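Side-chain contacts in SusD homolog (PDB 3IV0), which probably binds glycans at the cell surface as an outer-membrane lipoprotein of the SusD family, its own ligand being unknown: residues Ala377-Gly382 / Thr386-Leu391; Asn393-Arg398 / Cys420-Gly425. All coordinates share one frame; numbering follows the deposited sequence.

Contact 1 (Ala377-Gly382 / Thr386-Leu391); sequences ALAALG and TKACEL
Leu378 and Ala388 face each other across a helical hairpin, within a SusD family region that belongs to the TPR clan. The axes of 377-381 and 386-391 run at 156° to each other and approach to 8.7 Å, a close spacing that the alanines make possible. Ala388 CB points at the partner helix and lies 4.0 Å from Leu378 CB; its other neighbour is Ala379, whose CB is 4.3 Å from Ala388 CB. Ala388 CB also lies 4.1 Å from Ala379 N, so this methyl packs against the backbone of the partner helix.

The larger side chain of the pair does the bridging. Leu378 CG stands beside the backbone N and anti to the carbonyl carbon (chi1 -79°), which carries CD1 across to the second helix while CB stays over Ala388. There Leu378 meets Leu391 at about a right angle, branch against branch rather than alongside, and one turn earlier it passes obliquely over the aliphatic part of Lys387, with Leu378 CD1 3.7 Å from Lys387 CG. Lysine suits this margin: its first methylenes cover the leucine, then the chain bends at chi2 and leads the amino group away. Lys387 NZ lies 3.1 Å from Glu390 OE2 in a salt bridge, approaching from above the carboxylate plane. Helix 408-422 also packs on the hairpin: Met412 and Ile415 touch Ala379, and Leu411 touches Ala388. Leu378 CD1 finally rests 3.6 Å from Leu391 CD1.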
loop_
_atom_site.group_PDB
_atom_site.type_symbol
_atom_site.label_atom_id
_atom_site.label_comp_id
_atom_site.label_asym_id
_atom_site.label_seq_id
_atom_site.Cartn_x
_atom_site.Cartn_y
_atom_site.Cartn_z
ATOM N N ALA A 377 5.122 -10.609 13.364
ATOM C CA ALA A 377 5.873 -11.827 13.083
ATOM C C ALA A 377 6.418 -12.411 14.367
ATOM O O ALA A 377 6.362 -13.625 14.580
ATOM C CB ALA A 377 7.014 -11.581 12.048
ATOM N N LEU A 378 6.971 -11.576 15.215
ATOM C CA LEU A 378 7.478 -12.062 16.514
ATOM C C LEU A 378 6.357 -12.686 17.306
ATOM O O LEU A 378 6.523 -13.786 17.882
ATOM C CB LEU A 378 8.060 -10.930 17.328
ATOM C CG LEU A 378 9.452 -10.509 16.935
ATOM C CD1 LEU A 378 9.791 -9.215 17.671
ATOM C CD2 LEU A 378 10.453 -11.629 17.273
ATOM N N ALA A 379 5.210 -12.008 17.389
ATOM C CA ALA A 379 4.116 -12.531 18.158
ATOM C C ALA A 379 3.620 -13.860 17.597
ATOM O O ALA A 379 3.286 -14.792 18.340
ATOM C CB ALA A 379 2.993 -11.509 18.258
ATOM N N ALA A 380 3.673 -14.026 16.284
ATOM C CA ALA A 380 3.150 -15.245 15.657
ATOM C C ALA A 380 4.094 -16.385 15.939
ATOM O O ALA A 380 3.642 -17.522 16.146
ATOM C CB ALA A 380 2.978 -15.032 14.117
ATOM N N LEU A 381 5.370 -16.114 16.027
ATOM C CA LEU A 381 6.352 -17.138 16.336
ATOM C C LEU A 381 6.326 -17.529 17.800
ATOM O O LEU A 381 6.646 -18.672 18.119
ATOM C CB LEU A 381 7.741 -16.697 15.960
ATOM C CG LEU A 381 7.977 -16.642 14.436
ATOM C CD1 LEU A 381 9.239 -15.841 14.129
ATOM C CD2 LEU A 381 8.040 -18.055 13.766
ATOM N N GLY A 382 5.991 -16.579 18.672
ATOM C CA GLY A 382 5.807 -16.836 20.107
ATOM C C GLY A 382 7.131 -16.922 20.834
ATOM O O GLY A 382 7.177 -17.356 22.002
ATOM N N THR A 386 7.913 -10.249 24.691
ATOM C CA THR A 386 8.346 -9.009 25.293
ATOM C C THR A 386 8.855 -8.011 24.222
ATOM O O THR A 386 8.533 -6.805 24.259
ATOM C CB THR A 386 9.364 -9.244 26.433
ATOM O OG1 THR A 386 10.489 -9.933 25.924
ATOM C CG2 THR A 386 8.720 -10.069 27.543
ATOM N N LYS A 387 9.630 -8.509 23.262
ATOM C CA LYS A 387 10.117 -7.639 22.199
ATOM C C LYS A 387 8.972 -7.221 21.289
ATOM O O LYS A 387 8.916 -6.075 20.845
ATOM C CB LYS A 387 11.217 -8.317 21.370
ATOM C CG LYS A 387 11.769 -7.456 20.253
ATOM C CD LYS A 387 12.644 -6.358 20.783
ATOM C CE LYS A 387 13.629 -5.838 19.742
ATOM N NZ LYS A 387 14.513 -4.792 20.347
ATOM N N ALA A 388 8.063 -8.134 21.026
ATOM C CA ALA A 388 6.875 -7.763 20.262
ATOM C C ALA A 388 6.111 -6.604 20.912
ATOM O O ALA A 388 5.711 -5.663 20.244
ATOM C CB ALA A 388 5.974 -8.961 20.046
ATOM N N CYS A 389 5.917 -6.654 22.231
ATOM C CA CYS A 389 5.322 -5.556 22.963
ATOM C C CYS A 389 6.115 -4.287 22.891
ATOM O O CYS A 389 5.561 -3.206 22.748
ATOM C CB CYS A 389 5.080 -5.937 24.435
ATOM S SG CYS A 389 3.792 -7.103 24.744
ATOM N N GLU A 390 7.430 -4.386 23.007
ATOM C CA GLU A 390 8.275 -3.207 22.906
ATOM C C GLU A 390 8.052 -2.474 21.581
ATOM O O GLU A 390 7.949 -1.244 21.548
ATOM C CB GLU A 390 9.733 -3.595 23.087
ATOM C CG GLU A 390 10.732 -2.485 23.081
ATOM C CD GLU A 390 12.145 -3.031 22.935
ATOM O OE1 GLU A 390 12.555 -3.829 23.809
ATOM O OE2 GLU A 390 12.821 -2.687 21.942
ATOM N N LEU A 391 8.066 -3.228 20.484
ATOM C CA LEU A 391 7.830 -2.671 19.165
ATOM C C LEU A 391 6.449 -2.023 19.072
ATOM O O LEU A 391 6.328 -0.893 18.630
ATOM C CB LEU A 391 8.029 -3.769 18.124
ATOM C CG LEU A 391 9.481 -4.222 17.931
ATOM C CD1 LEU A 391 9.487 -5.607 17.258
ATOM C CD2 LEU A 391 10.287 -3.239 17.101
#

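Contact 2 (Asn393-Arg398 / Cys420-Gly425); sequences NRVRNR and CRELIG
Glu422 reaches from the last turn of helix 408-422 to Val395 and Arg398 at the end of helix 385-398, joining two successive helices of the TPR-like helical region of this SusD homolog. Its CB points toward the other helix, and Glu422 CG, anti to the backbone N (chi1 -178°), comes within 4.1 Å of Val395 CG1. A bend at chi2 then turns the carboxylate obliquely across the valine: Glu422 CD is 3.9 Å and Glu422 OE1 3.6 Å from Val395 CG1. The methyl cannot hydrogen-bond, so it supports the acid and leaves the oxygens to polar partners.

The two oxygens part company at the tip. Glu422 OE2 accepts a hydrogen bond from Arg398 NH2 within a salt bridge; the N-H...O angle of 132° is well short of straight. The two flat groups are nearly parallel but offset, so the nitrogen comes from above the carboxylate plane. Glu422 OE1 accepts a hydrogen bond from a water. That water also donates to Val395 O and accepts from Arg398 NE, lying in the guanidinium plane at its edge, so it ties the carboxylate, the arginine and the backbone together. Arg319 and Arg366 form further salt bridges, with OE1 and OE2 respectively, and this positive charge probably keeps Glu422 ionised although it is buried. Glu263 pairs with Arg398 NH1.

Beside this network, Arg396 and Arg421 bring their guanidinium groups close, planes 75° apart. Glu418 forms salt bridges with both, which should offset their like charges; the strongest polar partners are Ser402 O for Arg396 and Leu310 for Arg421. Their nearest nitrogens, Arg396 NH1 and Arg421 NH2, are 3.5 Å apart.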
loop_
_atom_site.group_PDB
_atom_site.type_symbol
_atom_site.label_atom_id
_atom_site.label_comp_id
_atom_site.label_asym_id
_atom_site.label_seq_id
_atom_site.Cartn_x
_atom_site.Cartn_y
_atom_site.Cartn_z
ATOM N N ASN A 393 4.658 -0.948 21.404
ATOM C CA ASN A 393 4.561 0.221 22.280
ATOM C C ASN A 393 5.260 1.458 21.771
ATOM O O ASN A 393 4.934 2.564 22.174
ATOM C CB ASN A 393 5.000 -0.163 23.689
ATOM C CG ASN A 393 3.958 -0.977 24.395
ATOM O OD1 ASN A 393 2.769 -0.809 24.151
ATOM N ND2 ASN A 393 4.380 -1.874 25.307
ATOM N N ARG A 394 6.189 1.307 20.848
ATOM C CA ARG A 394 6.723 2.501 20.205
ATOM C C ARG A 394 5.644 3.249 19.443
ATOM O O ARG A 394 5.588 4.477 19.478
ATOM C CB ARG A 394 7.887 2.142 19.304
ATOM C CG ARG A 394 9.136 1.772 20.127
ATOM C CD ARG A 394 10.228 1.233 19.301
ATOM N NE ARG A 394 10.739 2.217 18.368
ATOM C CZ ARG A 394 11.579 1.893 17.387
ATOM N NH1 ARG A 394 11.969 0.646 17.275
ATOM N NH2 ARG A 394 12.014 2.813 16.553
ATOM N N VAL A 395 4.754 2.500 18.814
ATOM C CA VAL A 395 3.640 3.090 18.092
ATOM C C VAL A 395 2.556 3.587 19.061
ATOM O O VAL A 395 2.046 4.693 18.892
ATOM C CB VAL A 395 3.083 2.104 17.068
ATOM C CG1 VAL A 395 1.859 2.685 16.353
ATOM C CG2 VAL A 395 4.207 1.721 16.052
ATOM N N ARG A 396 2.265 2.780 20.080
ATOM C CA ARG A 396 1.286 3.198 21.092
ATOM C C ARG A 396 1.746 4.485 21.767
ATOM O O ARG A 396 0.965 5.408 21.959
ATOM C CB ARG A 396 1.119 2.128 22.159
ATOM C CG ARG A 396 0.627 0.775 21.715
ATOM C CD ARG A 396 -0.831 0.780 21.394
ATOM N NE ARG A 396 -1.645 0.961 22.612
ATOM C CZ ARG A 396 -2.966 0.983 22.606
ATOM N NH1 ARG A 396 -3.663 0.919 21.482
ATOM N NH2 ARG A 396 -3.623 1.148 23.747
ATOM N N ASN A 397 3.014 4.534 22.164
ATOM C CA ASN A 397 3.526 5.705 22.869
ATOM C C ASN A 397 3.487 6.951 21.985
ATOM O O ASN A 397 3.158 8.036 22.450
ATOM C CB ASN A 397 4.931 5.479 23.415
ATOM C CG ASN A 397 4.972 4.614 24.682
ATOM O OD1 ASN A 397 5.904 3.817 24.867
ATOM N ND2 ASN A 397 4.007 4.789 25.562
ATOM N N ARG A 398 3.784 6.813 20.693
ATOM C CA ARG A 398 3.726 7.970 19.812
ATOM C C ARG A 398 2.299 8.522 19.739
ATOM O O ARG A 398 2.114 9.739 19.659
ATOM C CB ARG A 398 4.277 7.611 18.409
ATOM C CG ARG A 398 4.419 8.803 17.520
ATOM C CD ARG A 398 3.251 9.065 16.623
ATOM N NE ARG A 398 3.080 8.008 15.624
ATOM C CZ ARG A 398 3.785 7.892 14.508
ATOM N NH1 ARG A 398 4.731 8.754 14.201
ATOM N NH2 ARG A 398 3.544 6.886 13.697
ATOM N N CYS A 420 -4.783 -1.383 12.221
ATOM C CA CYS A 420 -6.006 -0.785 11.719
ATOM C C CYS A 420 -6.151 0.660 12.161
ATOM O O CYS A 420 -6.600 1.508 11.397
ATOM C CB CYS A 420 -7.202 -1.604 12.168
ATOM S SG CYS A 420 -7.363 -3.241 11.429
ATOM N N ARG A 421 -5.783 0.963 13.400
ATOM C CA ARG A 421 -5.831 2.352 13.878
ATOM C C ARG A 421 -4.774 3.205 13.205
ATOM O O ARG A 421 -5.053 4.306 12.704
ATOM C CB ARG A 421 -5.566 2.417 15.376
ATOM C CG ARG A 421 -6.720 1.968 16.268
ATOM C CD ARG A 421 -6.331 2.105 17.747
ATOM N NE ARG A 421 -5.540 1.007 18.253
ATOM C CZ ARG A 421 -6.033 -0.148 18.663
ATOM N NH1 ARG A 421 -7.337 -0.350 18.663
ATOM N NH2 ARG A 421 -5.228 -1.095 19.089
ATOM N N GLU A 422 -3.535 2.722 13.206
ATOM C CA GLU A 422 -2.405 3.516 12.763
ATOM C C GLU A 422 -2.434 3.811 11.266
ATOM O O GLU A 422 -2.089 4.919 10.847
ATOM C CB GLU A 422 -1.112 2.799 13.116
ATOM C CG GLU A 422 0.140 3.540 12.753
ATOM C CD GLU A 422 0.312 4.830 13.502
ATOM O OE1 GLU A 422 -0.258 5.007 14.614
ATOM O OE2 GLU A 422 1.039 5.725 13.023
ATOM N N LEU A 423 -2.895 2.847 10.467
ATOM C CA LEU A 423 -2.769 2.938 9.020
ATOM C C LEU A 423 -4.041 3.227 8.277
ATOM O O LEU A 423 -4.073 3.196 7.047
ATOM C CB LEU A 423 -2.126 1.679 8.473
ATOM C CG LEU A 423 -0.764 1.314 9.052
ATOM C CD1 LEU A 423 -0.272 -0.061 8.551
ATOM C CD2 LEU A 423 0.329 2.370 8.765
ATOM N N ILE A 424 -5.075 3.639 8.995
ATOM C CA ILE A 424 -6.328 3.931 8.343
ATOM C C ILE A 424 -6.133 4.943 7.229
ATOM O O ILE A 424 -5.510 5.973 7.409
ATOM C CB ILE A 424 -7.407 4.401 9.383
ATOM C CG1 ILE A 424 -8.759 4.508 8.659
ATOM C CG2 ILE A 424 -7.010 5.709 10.108
ATOM C CD1 ILE A 424 -9.959 4.647 9.633
ATOM N N GLY A 425 -6.684 4.625 6.064
ATOM C CA GLY A 425 -6.597 5.518 4.913
ATOM C C GLY A 425 -5.331 5.395 4.084
ATOM O O GLY A 425 -5.182 6.143 3.128
HETATM O O HOH W 1 1.163 6.211 16.566
#

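Contacts 1 and 2 follow one another along helix 385-398, their centres about 16 Å apart, and both are buried. Contact 1 pairs the helix's early turns with the preceding helix 367-381, close to the connecting turn; contact 2 pairs its last turns with the following helix 408-422. Chemistry changes along the way. Near the turn, about 23 Å from the chain's centre, small and branched apolar groups let backbones pack closely, with charge confined to the margin. Deeper, at about 16 Å, the backbones stand farther apart, and long charged chains with a water span the gap. Helix 408-422 takes part in both places, packing apolar residues on contact 1 and lending charged ones to contact 2.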